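Local coordinates for cytochrome C-type biogenesis protein ccmF (Thermus thermophilus, PDB 6ZMQ) that binds heme in the membrane and, as a cytochrome c heme lyase, takes part in the maturation of c-type cytochromes, probably by handling heme for its attachment, at residues 42-46 against 139-143; 110-115 against 156-162; 279-284 against 427-431; 577-582 against 593-597. All coordinates share one frame. Numbering follows the deposited sequence.

Interaction 1. Residues 42-46 against 139-143; sequences ALLAY and SLVLA
Leu-140 lays its CD1 methyl over one face of the Tyr-46 ring, a CH-pi contact with CD1 4.2 Å from the ring centroid and 11° off the ring normal. The t rotamer of Tyr-46 brings the ring there, while the residue's CB comes to 3.3 Å from Ser-139 OG, a hydroxyl that bonds back to the carbonyl of Trp-136 in its own helix. Both segments are regular alpha-helix, with Tyr-46 N to Ala-42 O and Ala-143 N to Ser-139 O each 3.0 Å. Their axes pass 8.1 Å apart at a signed crossing angle of -150°, so the two segments run roughly antiparallel, 30° off. Small residues permit this closeness, a general principle of membrane helix packing: CA atoms of Ala-42 and Ser-139 lie 4.8 Å apart, Ala-42 CB reaches Ser-139 O at 3.3 Å and Ala-143 CB at 3.9 Å, and Ala-45 CB meets Ser-139 CB at 3.8 Å. Leu-43 starts away from the partner, yet its CD2 returns to 3.8 Å from Ala-143 CB. Helix 20-47 thus packs on helix 135-157, with helix 51-57 touching Ala-42 and Leu-142, helix 185-213 covering Leu-140 and Val-141, and a bound phosphatidylethanolamine touching Leu-140 and Ala-143.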
loop_
_atom_site.group_PDB
_atom_site.type_symbol
_atom_site.label_atom_id
_atom_site.label_comp_id
_atom_site.label_asym_id
_atom_site.label_seq_id
_atom_site.Cartn_x
_atom_site.Cartn_y
_atom_site.Cartn_z
ATOM N N ALA A 42 7.116 30.303 7.715
ATOM C CA ALA A 42 5.981 30.102 6.816
ATOM C C ALA A 42 4.690 30.649 7.411
ATOM O O ALA A 42 3.875 31.246 6.690
ATOM C CB ALA A 42 5.829 28.620 6.493
ATOM N N LEU A 43 4.502 30.479 8.727
ATOM C CA LEU A 43 3.306 31.008 9.372
ATOM C C LEU A 43 3.315 32.536 9.433
ATOM O O LEU A 43 2.271 33.164 9.222
ATOM C CB LEU A 43 3.158 30.402 10.764
ATOM C CG LEU A 43 2.395 29.070 10.836
ATOM C CD1 LEU A 43 2.048 28.734 12.287
ATOM C CD2 LEU A 43 1.134 29.058 9.940
ATOM N N LEU A 44 4.479 33.154 9.695
ATOM C CA LEU A 44 4.568 34.617 9.622
ATOM C C LEU A 44 4.377 35.125 8.193
ATOM O O LEU A 44 3.815 36.210 7.983
ATOM C CB LEU A 44 5.907 35.117 10.176
ATOM C CG LEU A 44 6.011 35.617 11.622
ATOM C CD1 LEU A 44 5.385 34.667 12.655
ATOM C CD2 LEU A 44 7.460 35.938 11.972
ATOM N N ALA A 45 4.827 34.342 7.207
ATOM C CA ALA A 45 4.667 34.687 5.797
ATOM C C ALA A 45 3.203 34.664 5.367
ATOM O O ALA A 45 2.790 35.444 4.503
ATOM C CB ALA A 45 5.494 33.728 4.937
ATOM N N TYR A 46 2.411 33.734 5.911
ATOM C CA TYR A 46 0.972 33.790 5.640
ATOM C C TYR A 46 0.311 34.936 6.403
ATOM O O TYR A 46 -0.514 35.664 5.837
ATOM C CB TYR A 46 0.274 32.465 5.975
ATOM C CG TYR A 46 -1.230 32.550 5.753
ATOM C CD1 TYR A 46 -1.749 32.555 4.464
ATOM C CD2 TYR A 46 -2.127 32.634 6.824
ATOM C CE1 TYR A 46 -3.114 32.646 4.236
ATOM C CE2 TYR A 46 -3.503 32.732 6.604
ATOM C CZ TYR A 46 -3.986 32.734 5.302
ATOM O OH TYR A 46 -5.338 32.818 5.046
ATOM N N SER A 139 3.405 29.738 1.132
ATOM C CA SER A 139 3.674 29.839 2.563
ATOM C C SER A 139 2.840 28.842 3.357
ATOM O O SER A 139 3.334 28.236 4.320
ATOM C CB SER A 139 3.384 31.256 3.049
ATOM O OG SER A 139 2.002 31.426 3.315
ATOM N N LEU A 140 1.590 28.609 2.937
ATOM C CA LEU A 140 0.803 27.663 3.724
ATOM C C LEU A 140 1.125 26.191 3.449
ATOM O O LEU A 140 1.027 25.384 4.393
ATOM C CB LEU A 140 -0.691 27.926 3.562
ATOM C CG LEU A 140 -1.288 28.649 4.786
ATOM C CD1 LEU A 140 -2.766 28.515 4.812
ATOM C CD2 LEU A 140 -0.722 28.173 6.140
ATOM N N VAL A 141 1.522 25.807 2.215
ATOM C CA VAL A 141 1.959 24.419 2.001
ATOM C C VAL A 141 3.251 24.156 2.762
ATOM O O VAL A 141 3.418 23.074 3.347
ATOM C CB VAL A 141 2.106 24.028 0.504
ATOM C CG1 VAL A 141 0.786 23.977 -0.201
ATOM C CG2 VAL A 141 3.145 24.829 -0.289
ATOM N N LEU A 142 4.137 25.169 2.855
ATOM C CA LEU A 142 5.339 24.996 3.662
ATOM C C LEU A 142 5.013 24.903 5.145
ATOM O O LEU A 142 5.630 24.094 5.843
ATOM C CB LEU A 142 6.351 26.108 3.374
ATOM C CG LEU A 142 6.975 26.116 1.970
ATOM C CD1 LEU A 142 8.232 26.935 1.943
ATOM C CD2 LEU A 142 7.294 24.695 1.510
ATOM N N ALA A 143 4.004 25.662 5.614
ATOM C CA ALA A 143 3.598 25.607 7.022
ATOM C C ALA A 143 3.118 24.214 7.438
ATOM O O ALA A 143 3.600 23.655 8.435
ATOM C CB ALA A 143 2.514 26.640 7.291
#

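Interaction 2. Residues 110-115 against 156-162; sequences LEGSIL and MATIASP
This is an apolar, partly buried contact between the first turns of helix 110-129 and the chain leaving the C-terminal end of helix 135-157. Residues 110-115 are helical, with Ile-114 N to Leu-110 O at 2.9 Å and Leu-115 N to Glu-111 O at 3.0 Å. Opposite them, weakly bonded helix persists to about Ala-157; the chain then turns through an extended Ile-159 (-118/159) and a left-handed Ala-160 (59/53) to Pro-162, whose CA lies 4.9 Å from that of Glu-111. The turn back comes at Thr-158 and Ile-159, and Ala-160 then redirects the chain sideways to Pro-162. Within the cytochrome c assembly region, the segment leaving helix 135-157 thus folds back against the start of helix 110-129. Met-156, t at chi1 and chi2 and m at chi3, sends CE to 3.3 Å from Ile-114 O and SD to 3.9 Å from Leu-115 CB. Ile-114, in the p rotamer, places CD1 3.8 Å from Met-156 CG and 4.2 Å from Ala-160 CB. Glu-111 contributes its aliphatic part, CB 3.8 Å from Pro-162 CD and CG 3.5 Å from Ala-160 O. At the margin, Leu-110 CD2 meets Ala-160 CB at 3.9 Å. Helix 61-81 covers Leu-115 and Pro-162 through Leu-75, and Met-156 also touches Val-28 of helix 20-47.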
loop_
_atom_site.group_PDB
_atom_site.type_symbol
_atom_site.label_atom_id
_atom_site.label_comp_id
_atom_site.label_asym_id
_atom_site.label_seq_id
_atom_site.Cartn_x
_atom_site.Cartn_y
_atom_site.Cartn_z
ATOM N N LEU A 110 10.974 0.470 15.294
ATOM C CA LEU A 110 10.122 1.660 15.250
ATOM C C LEU A 110 10.919 2.941 14.979
ATOM O O LEU A 110 10.566 3.721 14.084
ATOM C CB LEU A 110 9.315 1.749 16.556
ATOM C CG LEU A 110 8.211 2.779 16.863
ATOM C CD1 LEU A 110 7.280 2.178 17.905
ATOM C CD2 LEU A 110 8.702 4.135 17.367
ATOM N N GLU A 111 11.947 3.206 15.800
ATOM C CA GLU A 111 12.661 4.488 15.785
ATOM C C GLU A 111 13.419 4.738 14.475
ATOM O O GLU A 111 13.397 5.851 13.925
ATOM C CB GLU A 111 13.609 4.561 16.984
ATOM C CG GLU A 111 12.971 4.274 18.349
ATOM C CD GLU A 111 13.094 2.825 18.798
ATOM O OE1 GLU A 111 12.093 2.274 19.301
ATOM O OE2 GLU A 111 14.189 2.238 18.651
ATOM N N GLY A 112 14.103 3.711 13.962
ATOM C CA GLY A 112 14.724 3.830 12.651
ATOM C C GLY A 112 13.721 3.992 11.525
ATOM O O GLY A 112 13.987 4.701 10.546
ATOM N N SER A 113 12.542 3.376 11.659
ATOM C CA SER A 113 11.539 3.507 10.609
ATOM C C SER A 113 10.902 4.888 10.612
ATOM O O SER A 113 10.563 5.409 9.546
ATOM C CB SER A 113 10.476 2.419 10.726
ATOM O OG SER A 113 9.854 2.422 11.993
ATOM N N ILE A 114 10.756 5.518 11.784
ATOM C CA ILE A 114 10.267 6.894 11.739
ATOM C C ILE A 114 11.378 7.850 11.314
ATOM O O ILE A 114 11.084 8.929 10.787
ATOM C CB ILE A 114 9.582 7.345 13.048
ATOM C CG1 ILE A 114 10.409 7.046 14.286
ATOM C CG2 ILE A 114 8.227 6.684 13.195
ATOM C CD1 ILE A 114 10.193 8.022 15.424
ATOM N N LEU A 115 12.656 7.459 11.463
ATOM C CA LEU A 115 13.731 8.238 10.835
ATOM C C LEU A 115 13.661 8.164 9.303
ATOM O O LEU A 115 13.782 9.189 8.623
ATOM C CB LEU A 115 15.102 7.782 11.345
ATOM C CG LEU A 115 16.390 8.433 10.795
ATOM C CD1 LEU A 115 16.295 9.962 10.653
ATOM C CD2 LEU A 115 17.602 8.067 11.641
ATOM N N MET A 156 10.492 11.750 17.221
ATOM C CA MET A 156 11.773 11.065 17.194
ATOM C C MET A 156 12.730 11.587 18.267
ATOM O O MET A 156 13.699 10.907 18.610
ATOM C CB MET A 156 12.390 11.231 15.809
ATOM C CG MET A 156 13.372 10.158 15.365
ATOM S SD MET A 156 14.005 10.609 13.736
ATOM C CE MET A 156 12.495 11.089 12.880
ATOM N N ALA A 157 12.535 12.816 18.760
ATOM C CA ALA A 157 13.509 13.366 19.695
ATOM C C ALA A 157 13.116 13.261 21.163
ATOM O O ALA A 157 13.944 12.812 21.962
ATOM C CB ALA A 157 13.794 14.837 19.386
ATOM N N THR A 158 11.892 13.630 21.554
ATOM C CA THR A 158 11.588 13.581 22.988
ATOM C C THR A 158 11.203 12.160 23.399
ATOM O O THR A 158 11.565 11.697 24.485
ATOM C CB THR A 158 10.515 14.615 23.396
ATOM O OG1 THR A 158 10.184 14.436 24.780
ATOM C CG2 THR A 158 9.221 14.540 22.560
ATOM N N ILE A 159 10.486 11.465 22.531
ATOM C CA ILE A 159 10.111 10.071 22.684
ATOM C C ILE A 159 10.779 9.363 21.510
ATOM O O ILE A 159 11.258 10.055 20.607
ATOM C CB ILE A 159 8.565 9.968 22.698
ATOM C CG1 ILE A 159 8.030 8.933 23.678
ATOM C CG2 ILE A 159 7.967 9.754 21.324
ATOM C CD1 ILE A 159 6.518 8.925 23.655
ATOM N N ALA A 160 10.977 8.036 21.611
ATOM C CA ALA A 160 11.243 7.139 20.463
ATOM C C ALA A 160 12.495 7.506 19.656
ATOM O O ALA A 160 12.432 7.715 18.443
ATOM C CB ALA A 160 10.022 7.063 19.541
ATOM N N SER A 161 13.625 7.648 20.337
ATOM C CA SER A 161 14.860 8.030 19.665
ATOM C C SER A 161 15.651 6.814 19.201
ATOM O O SER A 161 15.773 5.836 19.949
ATOM C CB SER A 161 15.717 8.910 20.574
ATOM O OG SER A 161 17.079 8.844 20.194
ATOM N N PRO A 162 16.147 6.809 17.961
ATOM C CA PRO A 162 17.068 5.737 17.542
ATOM C C PRO A 162 18.410 5.727 18.268
ATOM O O PRO A 162 18.979 4.647 18.471
ATOM C CB PRO A 162 17.235 5.999 16.036
ATOM C CG PRO A 162 16.839 7.417 15.841
ATOM C CD PRO A 162 15.779 7.694 16.843
#

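Interaction 3. Residues 279-284 against 427-431; sequences FVQQTR and PWRRA
Trp-428 and Arg-284 supply most of the buried surface where the C-terminal end of a transmembrane helix, 266-284, meets the loop between helices 402-422 and 439-454. The contact shows how one large aromatic can span a gap between backbones: the nearest CA atoms, of Arg-284 and Trp-428, are still 8.8 Å apart. Phe-279 to Thr-283 lie in the last part of the helix, whereas 427-431 has no regular structure, Trp-428 being extended (-73/139) and Arg-429 left-handed (39/63). With chi1 m and chi2 116°, the indole reaches back to the helix. Its CH2 lies 3.5 Å from Phe-279 CE2; the two six-membered rings meet rim to rim, centroids 5.9 Å apart and planes at 35°, so neither covers the other's face. Phe-279, three residues after the axial ligand His-276, also touches the bound heme and Arg-502, a heme-binding residue, so Trp-428 packs on a residue of the heme pocket. Arg-284, with chi1 t, extends along the other end of Trp-428 and forms a salt bridge through NE to Glu-363, whose OE1 accepts a hydrogen bond from the backbone N of Arg-429. Helix 362-384 therefore links both sides, and its Arg-362 makes a cation-pi contact with the indole. Thr-283 OG1, 3.8 Å from Trp-428 CH2, donates a 2.7 Å hydrogen bond to Phe-279 O. Over one face of the Arg-284 guanidinium, Trp-428 CB lies 3.4 Å from NH1.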
loop_
_atom_site.group_PDB
_atom_site.type_symbol
_atom_site.label_atom_id
_atom_site.label_comp_id
_atom_site.label_asym_id
_atom_site.label_seq_id
_atom_site.Cartn_x
_atom_site.Cartn_y
_atom_site.Cartn_z
ATOM N N PHE A 279 -9.405 13.536 -10.849
ATOM C CA PHE A 279 -9.500 13.541 -12.308
ATOM C C PHE A 279 -10.736 14.311 -12.771
ATOM O O PHE A 279 -10.626 15.059 -13.705
ATOM C CB PHE A 279 -9.643 12.104 -12.766
ATOM C CG PHE A 279 -10.051 12.035 -14.198
ATOM C CD1 PHE A 279 -9.176 12.393 -15.190
ATOM C CD2 PHE A 279 -11.336 11.714 -14.546
ATOM C CE1 PHE A 279 -9.564 12.380 -16.510
ATOM C CE2 PHE A 279 -11.720 11.706 -15.867
ATOM C CZ PHE A 279 -10.833 12.028 -16.850
ATOM N N VAL A 280 -11.880 14.157 -12.125
ATOM C CA VAL A 280 -13.088 14.869 -12.610
ATOM C C VAL A 280 -12.863 16.366 -12.573
ATOM O O VAL A 280 -13.096 16.998 -13.563
ATOM C CB VAL A 280 -14.337 14.522 -11.802
ATOM C CG1 VAL A 280 -15.454 15.484 -12.089
ATOM C CG2 VAL A 280 -14.774 13.123 -12.105
ATOM N N GLN A 281 -12.413 16.899 -11.457
ATOM C CA GLN A 281 -12.286 18.351 -11.426
ATOM C C GLN A 281 -11.106 18.798 -12.284
ATOM O O GLN A 281 -11.191 19.851 -12.937
ATOM C CB GLN A 281 -12.222 18.912 -10.003
ATOM C CG GLN A 281 -10.898 19.152 -9.437
ATOM C CD GLN A 281 -10.939 19.683 -8.017
ATOM O OE1 GLN A 281 -11.487 19.047 -7.130
ATOM N NE2 GLN A 281 -10.326 20.841 -7.791
ATOM N N GLN A 282 -10.078 17.914 -12.420
ATOM C CA GLN A 282 -8.961 18.092 -13.359
ATOM C C GLN A 282 -9.469 18.269 -14.776
ATOM O O GLN A 282 -8.912 19.040 -15.563
ATOM C CB GLN A 282 -7.987 16.898 -13.330
ATOM C CG GLN A 282 -6.953 16.802 -12.208
ATOM C CD GLN A 282 -6.214 15.472 -12.237
ATOM O OE1 GLN A 282 -5.945 14.921 -13.304
ATOM N NE2 GLN A 282 -5.930 14.929 -11.063
ATOM N N THR A 283 -10.546 17.569 -15.104
ATOM C CA THR A 283 -11.138 17.726 -16.413
ATOM C C THR A 283 -12.443 18.521 -16.410
ATOM O O THR A 283 -12.956 18.818 -17.497
ATOM C CB THR A 283 -11.329 16.349 -17.056
ATOM O OG1 THR A 283 -11.832 15.424 -16.087
ATOM C CG2 THR A 283 -9.992 15.839 -17.584
ATOM N N ARG A 284 -13.036 18.858 -15.248
ATOM C CA ARG A 284 -14.371 19.459 -15.326
ATOM C C ARG A 284 -14.679 20.514 -14.268
ATOM O O ARG A 284 -15.698 21.205 -14.390
ATOM C CB ARG A 284 -15.455 18.363 -15.257
ATOM C CG ARG A 284 -16.790 18.744 -15.840
ATOM C CD ARG A 284 -17.147 17.821 -16.974
ATOM N NE ARG A 284 -18.196 18.408 -17.789
ATOM C CZ ARG A 284 -18.103 18.554 -19.103
ATOM N NH1 ARG A 284 -17.018 18.135 -19.741
ATOM N NH2 ARG A 284 -19.099 19.100 -19.782
ATOM N N PRO A 427 -21.045 9.967 -21.817
ATOM C CA PRO A 427 -20.555 11.323 -22.065
ATOM C C PRO A 427 -20.649 12.191 -20.818
ATOM O O PRO A 427 -21.348 11.876 -19.853
ATOM C CB PRO A 427 -21.491 11.828 -23.169
ATOM C CG PRO A 427 -22.774 11.140 -22.859
ATOM C CD PRO A 427 -22.358 9.745 -22.452
ATOM N N TRP A 428 -19.905 13.295 -20.851
ATOM C CA TRP A 428 -19.877 14.233 -19.736
ATOM C C TRP A 428 -21.183 15.028 -19.645
ATOM O O TRP A 428 -21.720 15.465 -20.671
ATOM C CB TRP A 428 -18.716 15.211 -19.899
ATOM C CG TRP A 428 -17.287 14.686 -19.798
ATOM C CD1 TRP A 428 -16.352 14.683 -20.793
ATOM C CD2 TRP A 428 -16.617 14.182 -18.629
ATOM N NE1 TRP A 428 -15.160 14.176 -20.328
ATOM C CE2 TRP A 428 -15.296 13.862 -19.004
ATOM C CE3 TRP A 428 -17.013 13.946 -17.316
ATOM C CZ2 TRP A 428 -14.370 13.325 -18.106
ATOM C CZ3 TRP A 428 -16.088 13.414 -16.421
ATOM C CH2 TRP A 428 -14.785 13.115 -16.820
ATOM N N ARG A 429 -21.652 15.219 -18.397
ATOM C CA ARG A 429 -22.851 15.973 -17.946
ATOM C C ARG A 429 -24.080 15.821 -18.852
ATOM O O ARG A 429 -24.579 16.780 -19.443
ATOM C CB ARG A 429 -22.571 17.458 -17.686
ATOM C CG ARG A 429 -23.488 17.944 -16.534
ATOM C CD ARG A 429 -22.977 19.035 -15.605
ATOM N NE ARG A 429 -24.099 19.519 -14.794
ATOM C CZ ARG A 429 -24.094 20.613 -14.038
ATOM N NH1 ARG A 429 -23.018 21.384 -13.979
ATOM N NH2 ARG A 429 -25.176 20.939 -13.342
ATOM N N ARG A 430 -24.564 14.590 -18.945
ATOM C CA ARG A 430 -25.764 14.286 -19.713
ATOM C C ARG A 430 -26.996 14.291 -18.806
ATOM O O ARG A 430 -26.919 13.934 -17.625
ATOM C CB ARG A 430 -25.602 12.922 -20.374
ATOM C CG ARG A 430 -26.669 12.491 -21.360
ATOM C CD ARG A 430 -26.391 11.102 -21.916
ATOM N NE ARG A 430 -26.825 10.061 -20.978
ATOM C CZ ARG A 430 -26.052 9.455 -20.075
ATOM N NH1 ARG A 430 -24.757 9.726 -19.984
ATOM N NH2 ARG A 430 -26.575 8.545 -19.268
ATOM N N ALA A 431 -28.138 14.706 -19.370
ATOM C CA ALA A 431 -29.407 14.698 -18.641
ATOM C C ALA A 431 -29.867 13.278 -18.314
ATOM O O ALA A 431 -30.079 12.935 -17.147
ATOM C CB ALA A 431 -30.480 15.437 -19.446
#

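Interaction 4. Residues 577-582 against 593-597; sequences PRLHFY and KVIYT
Side chains, more than backbone bonding, define this loosely paired antiparallel hairpin, whose touching parts run 162° apart. One hydrogen bond joins the backbones, His-580 N to Val-594 O, at 3.2 Å with an angle of 139°. Nearest CA atoms pair Phe-581 with Lys-593 (4.6 Å), His-580 with Val-594 (5.4 Å) and Leu-579 with Tyr-596 (4.9 Å). Phe-581, with chi1 between wells at -142°, swings its ring back so that Lys-593 CG lies over one face, 4.1 Å from the centroid and 20° off the normal, a CH-pi contact. Lys-593 starts m,t and then bends twice, m,m; its far end makes a cation-pi contact with Trp-251. Val-594 CG2 lies 3.6 Å from His-580 CB. Tyr-582, in an m rotamer, reaches the same methyl, its CE2 3.5 Å and its OH 3.3 Å from Val-594 CG2. At the far end the t rotamer of Tyr-596 sets CE2 3.6 Å from Pro-577 CB. The pair exemplifies a hairpin at a sheet margin: strand 578-581 is flanked by strand 561-566, strand 593-594 is the outermost of its sheet within the chain, and Ile-595 and Thr-597 pack against strand 603-608 of the other four-stranded sheet.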
loop_
_atom_site.group_PDB
_atom_site.type_symbol
_atom_site.label_atom_id
_atom_site.label_comp_id
_atom_site.label_asym_id
_atom_site.label_seq_id
_atom_site.Cartn_x
_atom_site.Cartn_y
_atom_site.Cartn_z
ATOM N N PRO A 577 8.840 -32.605 -5.295
ATOM C CA PRO A 577 8.895 -31.287 -4.660
ATOM C C PRO A 577 9.323 -31.352 -3.198
ATOM O O PRO A 577 9.335 -32.410 -2.560
ATOM C CB PRO A 577 7.444 -30.805 -4.784
ATOM C CG PRO A 577 6.708 -32.018 -4.506
ATOM C CD PRO A 577 7.440 -33.083 -5.299
ATOM N N ARG A 578 9.682 -30.175 -2.674
ATOM C CA ARG A 578 10.333 -30.028 -1.371
ATOM C C ARG A 578 9.837 -28.776 -0.650
ATOM O O ARG A 578 10.453 -27.712 -0.771
ATOM C CB ARG A 578 11.857 -29.956 -1.562
ATOM C CG ARG A 578 12.601 -31.229 -2.024
ATOM C CD ARG A 578 13.701 -30.855 -3.019
ATOM N NE ARG A 578 14.323 -32.002 -3.674
ATOM C CZ ARG A 578 15.309 -32.714 -3.131
ATOM N NH1 ARG A 578 15.830 -32.342 -1.969
ATOM N NH2 ARG A 578 15.828 -33.749 -3.774
ATOM N N LEU A 579 8.776 -28.915 0.150
ATOM C CA LEU A 579 8.269 -27.842 1.005
ATOM C C LEU A 579 9.139 -27.701 2.249
ATOM O O LEU A 579 9.870 -28.625 2.614
ATOM C CB LEU A 579 6.829 -28.116 1.426
ATOM C CG LEU A 579 6.662 -29.507 2.034
ATOM C CD1 LEU A 579 5.568 -29.500 3.020
ATOM C CD2 LEU A 579 6.330 -30.540 0.962
ATOM N N HIS A 580 9.061 -26.544 2.921
ATOM C CA HIS A 580 10.124 -26.227 3.859
ATOM C C HIS A 580 9.583 -26.017 5.271
ATOM O O HIS A 580 8.372 -25.915 5.488
ATOM C CB HIS A 580 10.824 -24.977 3.359
ATOM C CG HIS A 580 12.311 -24.979 3.501
ATOM N ND1 HIS A 580 13.145 -25.076 2.407
ATOM C CD2 HIS A 580 13.117 -24.810 4.574
ATOM C CE1 HIS A 580 14.401 -25.017 2.806
ATOM N NE2 HIS A 580 14.413 -24.860 4.116
ATOM N N PHE A 581 10.501 -25.957 6.238
ATOM C CA PHE A 581 10.130 -25.633 7.613
ATOM C C PHE A 581 11.348 -25.073 8.319
ATOM O O PHE A 581 12.460 -25.558 8.084
ATOM C CB PHE A 581 9.659 -26.875 8.366
ATOM C CG PHE A 581 8.523 -26.631 9.300
ATOM C CD1 PHE A 581 8.390 -25.425 9.967
ATOM C CD2 PHE A 581 7.597 -27.631 9.536
ATOM C CE1 PHE A 581 7.341 -25.213 10.828
ATOM C CE2 PHE A 581 6.540 -27.420 10.398
ATOM C CZ PHE A 581 6.411 -26.210 11.050
ATOM N N TYR A 582 11.159 -24.107 9.219
ATOM C CA TYR A 582 12.285 -23.664 10.030
ATOM C C TYR A 582 11.989 -23.816 11.510
ATOM O O TYR A 582 11.167 -23.059 12.046
ATOM C CB TYR A 582 12.658 -22.212 9.768
ATOM C CG TYR A 582 12.834 -21.907 8.332
ATOM C CD1 TYR A 582 13.761 -22.608 7.579
ATOM C CD2 TYR A 582 12.143 -20.860 7.745
ATOM C CE1 TYR A 582 13.936 -22.331 6.259
ATOM C CE2 TYR A 582 12.342 -20.542 6.432
ATOM C CZ TYR A 582 13.234 -21.290 5.682
ATOM O OH TYR A 582 13.442 -21.004 4.354
ATOM N N LYS A 593 6.657 -21.824 8.692
ATOM C CA LYS A 593 6.750 -22.478 7.404
ATOM C C LYS A 593 7.200 -21.489 6.332
ATOM O O LYS A 593 7.022 -20.272 6.460
ATOM C CB LYS A 593 5.383 -23.051 7.029
ATOM C CG LYS A 593 4.852 -24.001 8.076
ATOM C CD LYS A 593 3.481 -24.544 7.797
ATOM C CE LYS A 593 2.431 -23.456 7.939
ATOM N NZ LYS A 593 2.330 -22.974 9.336
ATOM N N VAL A 594 7.791 -22.032 5.264
ATOM C CA VAL A 594 7.726 -21.422 3.935
ATOM C C VAL A 594 7.269 -22.509 2.958
ATOM O O VAL A 594 7.856 -23.609 2.867
ATOM C CB VAL A 594 9.022 -20.733 3.467
ATOM C CG1 VAL A 594 9.159 -19.349 4.081
ATOM C CG2 VAL A 594 10.209 -21.486 3.789
ATOM N N ILE A 595 6.179 -22.211 2.278
ATOM C CA ILE A 595 5.452 -23.112 1.400
ATOM C C ILE A 595 6.171 -23.244 0.066
ATOM O O ILE A 595 6.921 -22.351 -0.353
ATOM C CB ILE A 595 4.013 -22.571 1.256
ATOM C CG1 ILE A 595 3.964 -21.175 0.650
ATOM C CG2 ILE A 595 3.470 -22.230 2.579
ATOM C CD1 ILE A 595 3.599 -21.057 -0.785
ATOM N N TYR A 596 5.965 -24.368 -0.612
ATOM C CA TYR A 596 6.364 -24.444 -2.012
ATOM C C TYR A 596 5.110 -24.501 -2.870
ATOM O O TYR A 596 4.113 -25.127 -2.487
ATOM C CB TYR A 596 7.311 -25.619 -2.294
ATOM C CG TYR A 596 7.460 -25.951 -3.770
ATOM C CD1 TYR A 596 8.194 -25.122 -4.621
ATOM C CD2 TYR A 596 6.780 -27.031 -4.332
ATOM C CE1 TYR A 596 8.301 -25.400 -5.975
ATOM C CE2 TYR A 596 6.897 -27.323 -5.673
ATOM C CZ TYR A 596 7.645 -26.498 -6.496
ATOM O OH TYR A 596 7.753 -26.772 -7.841
ATOM N N THR A 597 5.137 -23.807 -4.001
ATOM C CA THR A 597 3.964 -23.751 -4.864
ATOM C C THR A 597 4.252 -23.851 -6.360
ATOM O O THR A 597 5.038 -23.050 -6.909
ATOM C CB THR A 597 3.140 -22.508 -4.548
ATOM O OG1 THR A 597 2.147 -22.371 -5.561
ATOM C CG2 THR A 597 4.011 -21.243 -4.441
#

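In the fold
From the N terminus, helix 20-47 opens interaction 1, which closes at helix 135-157 after a largely helical excursion. Interaction 2 begins inside that excursion, at residues 110-115, and closes beyond it at 156-162, so the two cross along the chain. Both use helix 135-157, at places whose contact centres are 26 Å apart, and together they join helices 20-47 and 110-129 to helix 135-157. Interaction 3 follows in series and spans 142 residues, joining the cytochrome c assembly range to the CcmF C-terminal range beside the heme. Interaction 4, last and most local, closes a hairpin across ten residues in the beta region, about 37 Å from interaction 3 between nearest atoms.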